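Local coordinates for putative uncharacterized protein (Burkholderia ambifaria, PDB 3W21), which probably acts as a 2-oxoglutarate-dependent dioxygenase of the prolyl 4-hydroxylase type and holds zinc and 2-oxoglutarate in its active site, at residues A[31-36]-A[239-244]; A[182-187]-A[256-261]; A[10-15]-A[224-229]. All coordinates share one frame; numbering follows the deposited sequence.

Contact 1: A[31-36]-A[239-244]; sequences DADEAD and LFQSKN. With AKG (2-oxoglutaric acid), chain D.
The carboxylate of D33 and the side-chain amide of Q241 meet with their planes 73° apart, and the two side chains cross at about a right angle. The amide end of Q241 reaches both D33 and the backbone of A35. Q241 CD lies 3.8 Å from D33 OD1 and 3.9 Å from A35 O. The extended chain of Q241 runs from the strand to the loop. The ring of F240 leads away from 31-36, toward the ligand. Its CG sits between the backbone N and the carbonyl carbon (chi1 67°). The carboxylate carbon C1 of 2-oxoglutarate lies in plane at the ring edge, and F240 CZ is 3.7 Å from ligand atom O2. H246, a zinc ligand, packs on F240 edge-to-face.

One backbone hydrogen bond joins the segments, from Q241 N to D36 O at 3.2 Å. D36 O also receives a CA-H contact from F240 CA at 3.5 Å. The carboxylate of D36 is taken by R11, whose guanidinium also makes a salt bridge to D33. D33 has positive phi and closes helix 23-31 in a Schellman motif.

The contact is buried. The loop 31-36 runs from helix 23-31 into strand 37-41, which pairs antiparallel with strand 236-241. The Q241 to D36 bond lies at the end of that pairing. On its other side strand 236-241 pairs with strand 178-183, where F240 bonds through its backbone to G179. The side chain of F240 touches M193 and M195 of strand 193-196.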
loop_
_atom_site.group_PDB
_atom_site.type_symbol
_atom_site.label_atom_id
_atom_site.label_comp_id
_atom_site.label_asym_id
_atom_site.label_seq_id
_atom_site.Cartn_x
_atom_site.Cartn_y
_atom_site.Cartn_z
ATOM N N ASP A 31 -9.956 25.780 -11.484
ATOM C CA ASP A 31 -9.592 24.853 -12.520
ATOM C C ASP A 31 -9.490 25.552 -13.876
ATOM O O ASP A 31 -8.650 25.190 -14.730
ATOM C CB ASP A 31 -10.674 23.734 -12.608
ATOM C CG ASP A 31 -10.226 22.546 -13.443
ATOM O OD1 ASP A 31 -9.070 22.102 -13.322
ATOM O OD2 ASP A 31 -11.049 22.053 -14.218
ATOM N N ALA A 32 -10.273 26.594 -14.073
ATOM C CA ALA A 32 -10.154 27.359 -15.315
ATOM C C ALA A 32 -8.985 28.366 -15.263
ATOM O O ALA A 32 -8.736 29.089 -16.205
ATOM C CB ALA A 32 -11.532 28.017 -15.707
ATOM N N ASP A 33 -8.173 28.375 -14.211
ATOM C CA ASP A 33 -7.105 29.397 -14.118
ATOM C C ASP A 33 -7.655 30.814 -14.173
ATOM O O ASP A 33 -7.019 31.717 -14.672
ATOM C CB ASP A 33 -5.967 29.177 -15.138
ATOM C CG ASP A 33 -4.714 29.878 -14.742
ATOM O OD1 ASP A 33 -4.514 30.112 -13.533
ATOM O OD2 ASP A 33 -3.944 30.292 -15.617
ATOM N N GLU A 34 -8.832 31.008 -13.593
ATOM C CA GLU A 34 -9.462 32.347 -13.504
ATOM C C GLU A 34 -9.228 32.948 -12.125
ATOM O O GLU A 34 -9.639 34.081 -11.877
ATOM C CB GLU A 34 -10.979 32.213 -13.719
ATOM C CG GLU A 34 -11.308 32.081 -15.185
ATOM C CD GLU A 34 -12.753 31.641 -15.402
ATOM O OE1 GLU A 34 -13.526 31.621 -14.410
ATOM O OE2 GLU A 34 -13.076 31.284 -16.552
ATOM N N ALA A 35 -8.565 32.202 -11.223
ATOM C CA ALA A 35 -8.279 32.734 -9.868
ATOM C C ALA A 35 -7.066 31.984 -9.310
ATOM O O ALA A 35 -6.793 30.833 -9.728
ATOM C CB ALA A 35 -9.499 32.522 -8.934
ATOM N N ASP A 36 -6.375 32.590 -8.346
ATOM C CA ASP A 36 -5.193 31.929 -7.793
ATOM C C ASP A 36 -5.540 31.319 -6.451
ATOM O O ASP A 36 -5.015 30.301 -6.103
ATOM C CB ASP A 36 -4.008 32.881 -7.730
ATOM C CG ASP A 36 -3.640 33.418 -9.119
ATOM O OD1 ASP A 36 -3.240 32.574 -9.958
ATOM O OD2 ASP A 36 -3.795 34.654 -9.369
ATOM N N LEU A 239 -9.220 27.706 -0.888
ATOM C CA LEU A 239 -8.993 26.880 -2.078
ATOM C C LEU A 239 -7.908 27.642 -2.904
ATOM O O LEU A 239 -7.989 28.869 -3.099
ATOM C CB LEU A 239 -10.295 26.815 -2.877
ATOM C CG LEU A 239 -11.425 26.111 -2.128
ATOM C CD1 LEU A 239 -12.691 26.280 -2.965
ATOM C CD2 LEU A 239 -11.017 24.639 -1.971
ATOM N N PHE A 240 -6.904 26.924 -3.376
ATOM C CA PHE A 240 -5.813 27.592 -4.091
ATOM C C PHE A 240 -5.058 26.631 -4.994
ATOM O O PHE A 240 -5.140 25.411 -4.813
ATOM C CB PHE A 240 -4.837 28.230 -3.084
ATOM C CG PHE A 240 -4.072 27.208 -2.236
ATOM C CD1 PHE A 240 -4.669 26.607 -1.144
ATOM C CD2 PHE A 240 -2.724 26.910 -2.527
ATOM C CE1 PHE A 240 -3.994 25.667 -0.358
ATOM C CE2 PHE A 240 -2.056 25.975 -1.750
ATOM C CZ PHE A 240 -2.670 25.381 -0.665
ATOM N N GLN A 241 -4.303 27.200 -5.957
ATOM C CA GLN A 241 -3.541 26.403 -6.921
ATOM C C GLN A 241 -2.222 26.052 -6.180
ATOM O O GLN A 241 -1.389 26.951 -5.879
ATOM C CB GLN A 241 -3.259 27.238 -8.164
ATOM C CG GLN A 241 -4.542 27.527 -8.941
ATOM C CD GLN A 241 -4.320 27.942 -10.402
ATOM O OE1 GLN A 241 -5.028 28.823 -10.931
ATOM N NE2 GLN A 241 -3.307 27.380 -11.032
ATOM N N SER A 242 -2.082 24.795 -5.797
ATOM C CA SER A 242 -1.011 24.385 -4.854
ATOM C C SER A 242 0.371 24.271 -5.534
ATOM O O SER A 242 1.392 24.104 -4.840
ATOM C CB SER A 242 -1.389 23.064 -4.168
ATOM O OG SER A 242 -1.445 22.023 -5.187
ATOM N N LYS A 243 0.433 24.376 -6.853
ATOM C CA LYS A 243 1.749 24.453 -7.535
ATOM C C LYS A 243 2.490 25.812 -7.321
ATOM O O LYS A 243 3.690 25.867 -7.471
ATOM C CB LYS A 243 1.581 24.143 -9.018
ATOM C CG LYS A 243 1.462 22.628 -9.237
ATOM C CD LYS A 243 1.355 22.303 -10.742
ATOM C CE LYS A 243 2.544 22.714 -11.544
ATOM N NZ LYS A 243 3.867 22.311 -10.966
ATOM N N ASN A 244 1.772 26.872 -6.945
ATOM C CA ASN A 244 2.411 28.139 -6.571
ATOM C C ASN A 244 3.076 28.012 -5.241
ATOM O O ASN A 244 2.475 27.509 -4.322
ATOM C CB ASN A 244 1.371 29.240 -6.529
ATOM C CG ASN A 244 0.996 29.658 -7.930
ATOM O OD1 ASN A 244 1.614 30.519 -8.518
ATOM N ND2 ASN A 244 0.088 29.010 -8.474
HETATM C C1 AKG D . -1.595 22.935 2.096
HETATM O O1 AKG D . -0.871 22.376 1.230
HETATM O O2 AKG D . -2.857 22.919 2.044
HETATM C C2 AKG D . -0.892 23.649 3.183
HETATM O O5 AKG D . 0.166 24.236 2.973
HETATM C C3 AKG D . -1.460 23.650 4.581
HETATM C C4 AKG D . -2.658 24.595 4.677
HETATM C C5 AKG D . -3.149 24.568 6.108
HETATM O O3 AKG D . -3.117 25.660 6.712
HETATM O O4 AKG D . -3.546 23.487 6.645
#

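Contact 2: A[182-187]-A[256-261]; sequences LTIQGA and RTMGLF. With AKG (2-oxoglutaric acid), chain D.
A classic beta bulge breaks the pairing of these strands: I184 and Q185 both face R256. R256 O accepts two backbone hydrogen bonds, from I184 N at 2.8 Å and from Q185 N at 3.2 Å. Both donors come from the same face of its carbonyl plane. R256 N returns a bond to Q185 O at 2.7 Å. The register shifts by one residue here, and the chain turns a corner at I184.

Before the bulge the antiparallel pairing is regular. L182 and M258 form a hydrogen-bonded pair, with L182 N to M258 O at 3.0 Å and M258 N to L182 O at 3.1 Å. T183 and T257 make the next, non-hydrogen-bonded pair.

The faces of the sheet do different work. T183 and T257 point to the ligand side. OG1 of T257 lies between its backbone N and carbonyl carbon (chi1 65°). From there T257 OG1 donates a hydrogen bond to AKG O4, of 2-oxoglutarate, at 2.8 Å. That carboxylate is the distal one, at C5; R141, Y143 and R255 also bond the ligand. L182, Q185, R256 and selenomethionine M258 lie on the other face. I184 presses its CG2 over one face of the R256 guanidinium, 3.7 Å from R256 NH2 and offset toward the rim. The amide of Q185 comes to the guanidinium edge, its plane 86° from that of the guanidinium. I184 CG1 packs on M258 CE at 3.7 Å.

W51 of helix 48-53 touches L182, and W52 touches I184 and M258 and makes a cation-pi contact with R256. F112 of helix 111-120 touches L182 and M258. Beyond T257 the next strand is 139-143, bonded through R141; strand 236-241 follows beyond T183.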
loop_
_atom_site.group_PDB
_atom_site.type_symbol
_atom_site.label_atom_id
_atom_site.label_comp_id
_atom_site.label_asym_id
_atom_site.label_seq_id
_atom_site.Cartn_x
_atom_site.Cartn_y
_atom_site.Cartn_z
ATOM N N LEU A 182 -10.025 23.972 5.433
ATOM C CA LEU A 182 -10.980 24.668 6.272
ATOM C C LEU A 182 -10.277 24.965 7.566
ATOM O O LEU A 182 -9.724 24.062 8.192
ATOM C CB LEU A 182 -12.137 23.688 6.539
ATOM C CG LEU A 182 -13.186 24.132 7.538
ATOM C CD1 LEU A 182 -13.669 25.523 7.161
ATOM C CD2 LEU A 182 -14.306 23.046 7.592
ATOM N N THR A 183 -10.295 26.224 7.989
ATOM C CA THR A 183 -9.703 26.589 9.281
ATOM C C THR A 183 -10.745 26.377 10.389
ATOM O O THR A 183 -11.906 26.809 10.251
ATOM C CB THR A 183 -9.185 28.064 9.281
ATOM O OG1 THR A 183 -8.069 28.191 8.352
ATOM C CG2 THR A 183 -8.637 28.412 10.630
ATOM N N ILE A 184 -10.320 25.706 11.454
ATOM C CA ILE A 184 -11.191 25.407 12.568
ATOM C C ILE A 184 -10.864 26.282 13.782
ATOM O O ILE A 184 -11.782 26.751 14.407
ATOM C CB ILE A 184 -11.131 23.912 13.015
ATOM C CG1 ILE A 184 -11.719 22.995 11.946
ATOM C CG2 ILE A 184 -11.906 23.715 14.339
ATOM C CD1 ILE A 184 -13.091 23.375 11.423
ATOM N N GLN A 185 -9.564 26.459 14.086
ATOM C CA GLN A 185 -9.072 27.324 15.154
ATOM C C GLN A 185 -7.789 28.032 14.688
ATOM O O GLN A 185 -6.849 27.391 14.141
ATOM C CB GLN A 185 -8.840 26.500 16.455
ATOM C CG GLN A 185 -8.085 27.247 17.574
ATOM C CD GLN A 185 -7.778 26.435 18.842
ATOM O OE1 GLN A 185 -7.892 26.971 19.935
ATOM N NE2 GLN A 185 -7.357 25.175 18.706
ATOM N N GLY A 186 -7.770 29.349 14.884
ATOM C CA GLY A 186 -6.712 30.230 14.389
ATOM C C GLY A 186 -5.778 30.548 15.541
ATOM O O GLY A 186 -6.214 30.507 16.698
ATOM N N ALA A 187 -4.492 30.820 15.259
ATOM C CA ALA A 187 -3.544 31.195 16.345
ATOM C C ALA A 187 -3.865 32.599 16.846
ATOM O O ALA A 187 -4.489 33.401 16.130
ATOM C CB ALA A 187 -2.100 31.114 15.873
ATOM N N ARG A 256 -5.747 24.969 14.185
ATOM C CA ARG A 256 -6.297 23.702 13.708
ATOM C C ARG A 256 -6.954 23.890 12.321
ATOM O O ARG A 256 -7.697 24.851 12.105
ATOM C CB ARG A 256 -7.307 23.136 14.730
ATOM C CG ARG A 256 -6.646 22.588 15.980
ATOM C CD ARG A 256 -7.649 21.855 16.844
ATOM N NE ARG A 256 -8.709 22.737 17.313
ATOM C CZ ARG A 256 -9.964 22.332 17.465
ATOM N NH1 ARG A 256 -10.285 21.078 17.174
ATOM N NH2 ARG A 256 -10.887 23.177 17.896
ATOM N N THR A 257 -6.622 22.985 11.400
ATOM C CA THR A 257 -7.216 22.942 10.042
ATOM C C THR A 257 -7.490 21.507 9.604
ATOM O O THR A 257 -7.002 20.554 10.225
ATOM C CB THR A 257 -6.296 23.559 8.952
ATOM O OG1 THR A 257 -5.113 22.772 8.830
ATOM C CG2 THR A 257 -5.934 25.043 9.253
HETATM N N MSE A 258 -8.265 21.359 8.527
HETATM C CA MSE A 258 -8.541 20.062 7.933
HETATM C C MSE A 258 -8.262 20.304 6.470
HETATM O O MSE A 258 -8.786 21.284 5.955
HETATM C CB MSE A 258 -10.078 20.046 7.966
HETATM C CG MSE A 258 -10.683 18.779 8.418
HETATM SE SE MSE A 258 -12.562 19.364 8.737
HETATM C CE MSE A 258 -12.164 19.581 10.601
ATOM N N GLY A 259 -7.595 19.396 5.753
ATOM C CA GLY A 259 -7.257 19.736 4.358
ATOM C C GLY A 259 -7.283 18.536 3.440
ATOM O O GLY A 259 -7.217 17.398 3.882
ATOM N N LEU A 260 -7.331 18.800 2.145
ATOM C CA LEU A 260 -7.079 17.772 1.162
ATOM C C LEU A 260 -6.667 18.487 -0.141
ATOM O O LEU A 260 -6.586 19.700 -0.147
ATOM C CB LEU A 260 -8.332 16.911 1.012
ATOM C CG LEU A 260 -9.597 17.214 0.172
ATOM C CD1 LEU A 260 -10.906 16.569 0.706
ATOM C CD2 LEU A 260 -9.819 18.592 -0.396
ATOM N N PHE A 261 -6.357 17.715 -1.188
ATOM C CA PHE A 261 -6.041 18.274 -2.469
ATOM C C PHE A 261 -6.955 17.689 -3.542
ATOM O O PHE A 261 -7.455 16.586 -3.410
ATOM C CB PHE A 261 -4.570 17.918 -2.810
ATOM C CG PHE A 261 -3.555 18.585 -1.905
ATOM C CD1 PHE A 261 -2.975 19.806 -2.288
ATOM C CD2 PHE A 261 -3.154 17.986 -0.720
ATOM C CE1 PHE A 261 -2.026 20.411 -1.525
ATOM C CE2 PHE A 261 -2.167 18.597 0.085
ATOM C CZ PHE A 261 -1.609 19.819 -0.322
HETATM C C1 AKG D . -1.595 22.935 2.096
HETATM O O1 AKG D . -0.871 22.376 1.230
HETATM O O2 AKG D . -2.857 22.919 2.044
HETATM C C2 AKG D . -0.892 23.649 3.183
HETATM O O5 AKG D . 0.166 24.236 2.973
HETATM C C3 AKG D . -1.460 23.650 4.581
HETATM C C4 AKG D . -2.658 24.595 4.677
HETATM C C5 AKG D . -3.149 24.568 6.108
HETATM O O3 AKG D . -3.117 25.660 6.712
HETATM O O4 AKG D . -3.546 23.487 6.645
#

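Contact 3: A[10-15]-A[224-229]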
loop_
_atom_site.group_PDB
_atom_site.type_symbol
_atom_site.label_atom_id
_atom_site.label_comp_id
_atom_site.label_asym_id
_atom_site.label_seq_id
_atom_site.Cartn_x
_atom_site.Cartn_y
_atom_site.Cartn_z
HETATM N N MSE A 10 -9.154 35.904 -5.349
HETATM C CA MSE A 10 -7.891 36.627 -5.443
HETATM C C MSE A 10 -7.157 36.196 -6.678
HETATM O O MSE A 10 -6.997 34.991 -6.976
HETATM C CB MSE A 10 -6.965 36.383 -4.239
HETATM C CG MSE A 10 -7.207 37.202 -2.962
HETATM SE SE MSE A 10 -8.660 36.376 -1.951
HETATM C CE MSE A 10 -8.377 34.467 -2.106
ATOM N N ARG A 11 -6.650 37.183 -7.408
ATOM C CA ARG A 11 -5.678 36.957 -8.504
ATOM C C ARG A 11 -4.522 37.861 -8.235
ATOM O O ARG A 11 -4.739 38.997 -7.764
ATOM C CB ARG A 11 -6.231 37.389 -9.855
ATOM C CG ARG A 11 -7.322 36.563 -10.502
ATOM C CD ARG A 11 -6.919 36.174 -11.943
ATOM N NE ARG A 11 -6.606 34.724 -12.033
ATOM C CZ ARG A 11 -5.382 34.199 -11.993
ATOM N NH1 ARG A 11 -4.357 35.042 -11.889
ATOM N NH2 ARG A 11 -5.195 32.839 -12.028
ATOM N N PHE A 12 -3.289 37.404 -8.516
ATOM C CA PHE A 12 -2.079 38.184 -8.234
ATOM C C PHE A 12 -2.209 39.584 -8.817
ATOM O O PHE A 12 -2.643 39.741 -9.956
ATOM C CB PHE A 12 -0.822 37.572 -8.887
ATOM C CG PHE A 12 -0.395 36.296 -8.235
ATOM C CD1 PHE A 12 0.125 36.303 -6.909
ATOM C CD2 PHE A 12 -0.544 35.090 -8.897
ATOM C CE1 PHE A 12 0.477 35.114 -6.315
ATOM C CE2 PHE A 12 -0.233 33.878 -8.248
ATOM C CZ PHE A 12 0.282 33.903 -6.968
ATOM N N GLY A 13 -1.776 40.559 -8.035
ATOM C CA GLY A 13 -1.694 41.966 -8.451
ATOM C C GLY A 13 -3.013 42.693 -8.632
ATOM O O GLY A 13 -3.031 43.785 -9.204
ATOM N N THR A 14 -4.114 42.109 -8.176
ATOM C CA THR A 14 -5.436 42.684 -8.476
ATOM C C THR A 14 -6.421 42.593 -7.297
ATOM O O THR A 14 -6.299 41.706 -6.461
ATOM C CB THR A 14 -6.008 42.183 -9.845
ATOM O OG1 THR A 14 -7.291 41.635 -9.645
ATOM C CG2 THR A 14 -5.150 41.103 -10.508
ATOM N N ALA A 15 -7.363 43.539 -7.193
ATOM C CA ALA A 15 -8.293 43.598 -6.046
ATOM C C ALA A 15 -9.133 42.341 -6.012
ATOM O O ALA A 15 -9.445 41.823 -7.066
ATOM C CB ALA A 15 -9.223 44.835 -6.134
ATOM N N ARG A 224 11.333 39.060 -6.996
ATOM C CA ARG A 224 10.689 39.525 -8.230
ATOM C C ARG A 224 9.228 39.015 -8.348
ATOM O O ARG A 224 8.494 39.419 -9.250
ATOM C CB ARG A 224 11.506 39.052 -9.431
ATOM N N ALA A 225 8.806 38.146 -7.426
ATOM C CA ALA A 225 7.494 37.498 -7.520
ATOM C C ALA A 225 6.392 38.199 -6.702
ATOM O O ALA A 225 6.572 38.431 -5.516
ATOM C CB ALA A 225 7.605 36.036 -7.099
ATOM N N ALA A 226 5.251 38.441 -7.333
ATOM C CA ALA A 226 4.082 39.034 -6.616
ATOM C C ALA A 226 3.605 38.043 -5.583
ATOM O O ALA A 226 3.727 36.828 -5.771
ATOM C CB ALA A 226 2.942 39.346 -7.576
ATOM N N LYS A 227 3.051 38.534 -4.487
ATOM C CA LYS A 227 2.634 37.644 -3.452
ATOM C C LYS A 227 1.232 38.007 -2.948
ATOM O O LYS A 227 0.816 39.204 -2.944
ATOM C CB LYS A 227 3.713 37.599 -2.355
ATOM C CG LYS A 227 3.351 38.234 -1.050
ATOM C CD LYS A 227 4.580 38.217 -0.113
ATOM C CE LYS A 227 5.259 39.579 0.018
ATOM N NZ LYS A 227 5.916 39.731 1.366
ATOM N N ILE A 228 0.481 36.979 -2.607
ATOM C CA ILE A 228 -0.832 37.172 -2.044
ATOM C C ILE A 228 -0.701 36.785 -0.574
ATOM O O ILE A 228 -0.288 35.662 -0.301
ATOM C CB ILE A 228 -1.847 36.233 -2.719
ATOM C CG1 ILE A 228 -2.166 36.714 -4.165
ATOM C CG2 ILE A 228 -3.141 36.239 -1.928
ATOM C CD1 ILE A 228 -2.898 35.675 -5.028
HETATM N N MSE A 229 -1.014 37.696 0.357
HETATM C CA MSE A 229 -1.088 37.321 1.773
HETATM C C MSE A 229 -2.507 37.023 2.196
HETATM O O MSE A 229 -3.471 37.836 1.996
HETATM C CB MSE A 229 -0.356 38.382 2.608
HETATM C CG MSE A 229 1.135 38.048 2.647
HETATM SE SE MSE A 229 2.082 39.605 3.438
HETATM C CE MSE A 229 1.158 39.490 5.164
HETATM O O HOH W 1 -0.554 39.842 -5.603
#
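F12 and I228 make the main apolar contact, their side chains crossing at about a right angle. I228 CD1 sits over one face of the F12 ring, 3.9 Å from its centroid and 24° off the normal. This is a CH-pi contact. CD1 lies toward the rim, nearest the F12 CD1 and CE1 side. I228 CG1 is also close, 3.6 Å from F12 CD1. I228 carries CG1 anti to its carbonyl carbon (chi1 -73°), and the chain runs on extended to CD1, which brings the methyl group over the ring. K227 CA lies at the ring edge, near its plane. A226 adds its methyl group, with CB 4.2 Å from F12 CD1. On the other flank of I228, selenomethionine M10 brings its CB to 4.2 Å from I228 CD1.

These apolar groups join two parts of the fold. Segment 10-15 is the connection of the hairpin between strands 4-10 and 17-22, which are counted with the large sheet. Strand 227-230 is an outermost strand, within this chain, of the small antiparallel sheet that also holds strands 193-196 and 246-248. A large and a small sheet together are consistent with a double-stranded beta-helix fold, as in 2-oxoglutarate dioxygenases; the hairpin itself need not be part of that core.

The polar link across the segments runs through a water. It accepts from G13 N at 2.8 Å and donates to K227 O at 3.1 Å. G13 has positive phi and belongs to a type II beta turn from R11 to T14. The turn is closed by T14 N to R11 O at 3.2 Å. F12 N is bonded to the carboxylate of D36. I228 is paired through its backbone with M195 of strand 193-196.

How the contacts relate
The segments come in the order 10-15, 31-36, 182-187, 224-229, 239-244, 256-261, so every pair of contacts alternates along the chain. Distant parts of the sequence are thus interleaved in one compact domain. The centres of contacts 1 and 3 lie about 12 Å apart, and the two meet through D36, R11 and M10. The centres of contacts 1 and 2 are about 18 Å apart. They share the large sheet, where strands 178-183 and 236-241 are neighbours, and touch where S242 packs on F261. Both reach 2-oxoglutarate. Contact 3 is at the surface, its centre about 22 Å from that of contact 2, and does not touch it.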